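Local coordinates for surface antigen protein 2 (Candida albicans, PDB 4Y7S) that binds heme as a secreted hemophore and helps the fungus take up iron from human hemoglobin during hyphal growth, at residues A[65-71]-A[104-109]. Numbering follows the deposited sequence.
Sequences VASKCRG and ALDAAA
Build 65-68 as the last turn of helix 55-68, let Cys69 and Arg70 run on extended (psi near 150°), and set Gly71, at phi 59°, as the N-cap of the next helix. Residues 104-109 are helical throughout and run alongside, with Ala66 level with Leu105, Arg70 with Ala108 and Gly71 with Ala109. Small side chains let the backbones come close: Ala66 CB points at the other helix, 4.2 Å from Ala104 CB and 4.4 Å from Ala108 CB. Leu105, in the mt rotamer, reaches in with CD2, 3.8 Å from both Ala66 CB and Val65 CG1 (Val65 chi1 t). Ala108 CB sits 3.7 Å from the carbonyl oxygens of Ala66 and Cys69. Arg70 (chi1 m, chi2 m, chi3 t, chi4 -85°) folds back so that NH1 donates to Ala66 O at 2.9 Å and weakly to Cys69 O at 2.8 Å. Beyond it, Gly71 N donates to Ala108 O (3.0 Å), and Gly71 CA makes a CH···O contact with Ala109 O (3.3 Å). This is alanine-rich helix packing in the disulfide-stabilized CFEM helical basket, away from the heme: Cys69 (chi1 m) bonds Cys29, while Val74 of helix 72-87 packs against Cys69, Leu105 and Ala108.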
ATOM      1  N   VAL A  65     -16.266   6.649  -2.809  1.00 17.86           N
ATOM      2  CA  VAL A  65     -16.725   7.931  -3.314  1.00 16.71           C
ATOM      3  C   VAL A  65     -16.947   7.855  -4.826  1.00 17.10           C
ATOM      4  O   VAL A  65     -17.928   8.400  -5.337  1.00 21.28           O
ATOM      5  CB  VAL A  65     -15.729   9.060  -2.974  1.00 19.49           C
ATOM      6  CG1 VAL A  65     -16.024  10.327  -3.772  1.00 18.00           C
ATOM      7  CG2 VAL A  65     -15.747   9.344  -1.461  1.00 16.31           C
ATOM      8  N   ALA A  66     -16.040   7.202  -5.545  1.00 18.80           N
ATOM      9  CA  ALA A  66     -16.195   7.049  -6.983  1.00 20.23           C
ATOM     10  C   ALA A  66     -17.439   6.251  -7.364  1.00 25.13           C
ATOM     11  O   ALA A  66     -17.969   6.417  -8.448  1.00 24.61           O
ATOM     12  CB  ALA A  66     -14.968   6.387  -7.578  1.00 22.10           C
ATOM     13  N   SER A  67     -17.891   5.381  -6.476  1.00 22.76           N
ATOM     14  CA  SER A  67     -19.053   4.544  -6.743  1.00 25.50           C
ATOM     15  C   SER A  67     -20.343   5.267  -6.387  1.00 25.41           C
ATOM     16  O   SER A  67     -21.342   5.136  -7.057  1.00 27.80           O
ATOM     17  CB  SER A  67     -18.964   3.252  -5.938  1.00 30.67           C
ATOM     18  OG  SER A  67     -17.798   2.525  -6.288  1.00 54.68           O
ATOM     19  N   LYS A  68     -20.287   6.026  -5.304  1.00 22.98           N
ATOM     20  CA  LYS A  68     -21.472   6.633  -4.708  1.00 23.12           C
ATOM     21  C   LYS A  68     -21.719   8.083  -5.123  1.00 21.91           C
ATOM     22  O   LYS A  68     -22.832   8.591  -4.960  1.00 23.67           O
ATOM     23  CB  LYS A  68     -21.342   6.580  -3.178  1.00 22.00           C
ATOM     24  CG  LYS A  68     -21.191   5.185  -2.564  1.00 24.45           C
ATOM     25  CD  LYS A  68     -22.441   4.374  -2.583  1.00 35.73           C
ATOM     26  CE  LYS A  68     -22.173   2.992  -1.967  1.00 40.54           C
ATOM     27  NZ  LYS A  68     -23.262   2.037  -2.305  1.00 49.76           N
ATOM     28  N   CYS A  69     -20.683   8.766  -5.612  1.00 23.68           N
ATOM     29  CA  CYS A  69     -20.761  10.205  -5.946  1.00 19.30           C
ATOM     30  C   CYS A  69     -20.510  10.499  -7.438  1.00 23.74           C
ATOM     31  O   CYS A  69     -19.737   9.796  -8.087  1.00 25.56           O
ATOM     32  CB  CYS A  69     -19.746  10.995  -5.094  1.00 17.89           C
ATOM     33  SG  CYS A  69     -19.998  10.872  -3.294  1.00 19.37           S
ATOM     34  N   ARG A  70     -21.163  11.539  -7.970  1.00 21.21           N
ATOM     35  CA  ARG A  70     -20.957  11.970  -9.359  1.00 26.69           C
ATOM     36  C   ARG A  70     -20.726  13.469  -9.438  1.00 24.48           C
ATOM     37  O   ARG A  70     -21.130  14.213  -8.545  1.00 23.50           O
ATOM     38  CB  ARG A  70     -22.172  11.617 -10.238  1.00 26.82           C
ATOM     39  CG  ARG A  70     -22.530  10.150 -10.277  1.00 69.08           C
ATOM     40  CD  ARG A  70     -21.764   9.408 -11.356  1.00 59.99           C
ATOM     41  NE  ARG A  70     -21.998   7.964 -11.291  1.00 59.52           N
ATOM     42  CZ  ARG A  70     -21.322   7.126 -10.505  1.00 59.79           C
ATOM     43  NH1 ARG A  70     -20.352   7.574  -9.702  1.00 51.19           N
ATOM     44  NH2 ARG A  70     -21.616   5.832 -10.518  1.00 77.05           N
ATOM     45  N   GLY A  71     -20.082  13.903 -10.513  1.00 25.59           N
ATOM     46  CA  GLY A  71     -19.961  15.320 -10.829  1.00 28.38           C
ATOM     47  C   GLY A  71     -19.272  16.127  -9.747  1.00 25.39           C
ATOM     48  O   GLY A  71     -18.274  15.705  -9.173  1.00 21.92           O
ATOM     49  N   ALA A 104     -10.395   6.573 -11.401  1.00 22.07           N
ATOM     50  CA  ALA A 104     -11.810   6.287 -11.157  1.00 26.51           C
ATOM     51  C   ALA A 104     -12.542   7.534 -10.647  1.00 22.25           C
ATOM     52  O   ALA A 104     -13.695   7.780 -11.004  1.00 25.39           O
ATOM     53  CB  ALA A 104     -11.963   5.126 -10.157  1.00 27.47           C
ATOM     54  N   LEU A 105     -11.891   8.319  -9.793  1.00 19.89           N
ATOM     55  CA  LEU A 105     -12.520   9.540  -9.297  1.00 18.36           C
ATOM     56  C   LEU A 105     -12.664  10.560 -10.404  1.00 20.35           C
ATOM     57  O   LEU A 105     -13.705  11.207 -10.521  1.00 21.93           O
ATOM     58  CB  LEU A 105     -11.722  10.138  -8.148  1.00 16.40           C
ATOM     59  CG  LEU A 105     -11.809   9.366  -6.830  1.00 14.66           C
ATOM     60  CD1 LEU A 105     -10.732   9.838  -5.867  1.00 16.89           C
ATOM     61  CD2 LEU A 105     -13.225   9.477  -6.221  1.00 17.74           C
ATOM     62  N   ASP A 106     -11.614  10.696 -11.216  1.00 21.30           N
ATOM     63  CA  ASP A 106     -11.648  11.581 -12.379  1.00 23.78           C
ATOM     64  C   ASP A 106     -12.874  11.264 -13.236  1.00 35.00           C
ATOM     65  O   ASP A 106     -13.602  12.167 -13.691  1.00 27.63           O
ATOM     66  CB  ASP A 106     -10.379  11.448 -13.239  1.00 25.19           C
ATOM     67  CG  ASP A 106      -9.134  12.015 -12.562  1.00 29.24           C
ATOM     68  OD1 ASP A 106      -9.266  12.684 -11.514  1.00 27.38           O
ATOM     69  OD2 ASP A 106      -8.018  11.815 -13.101  1.00 31.73           O
ATOM     70  N   ALA A 107     -13.076   9.975 -13.487  1.00 26.71           N
ATOM     71  CA  ALA A 107     -14.196   9.536 -14.325  1.00 35.42           C
ATOM     72  C   ALA A 107     -15.545   9.880 -13.679  1.00 29.14           C
ATOM     73  O   ALA A 107     -16.474  10.345 -14.355  1.00 31.55           O
ATOM     74  CB  ALA A 107     -14.097   8.034 -14.595  1.00 33.52           C
ATOM     75  N   ALA A 108     -15.666   9.616 -12.386  1.00 26.48           N
ATOM     76  CA  ALA A 108     -16.906   9.899 -11.665  1.00 26.34           C
ATOM     77  C   ALA A 108     -17.233  11.389 -11.686  1.00 26.70           C
ATOM     78  O   ALA A 108     -18.406  11.777 -11.822  1.00 28.46           O
ATOM     79  CB  ALA A 108     -16.807   9.408 -10.229  1.00 23.73           C
ATOM     80  N   ALA A 109     -16.194  12.223 -11.662  1.00 25.71           N
ATOM     81  CA  ALA A 109     -16.383  13.672 -11.648  1.00 26.58           C
ATOM     82  C   ALA A 109     -16.843  14.225 -12.993  1.00 31.20           C
ATOM     83  O   ALA A 109     -17.470  15.279 -13.039  1.00 33.16           O
ATOM     84  CB  ALA A 109     -15.096  14.357 -11.241  1.00 25.66           C
TER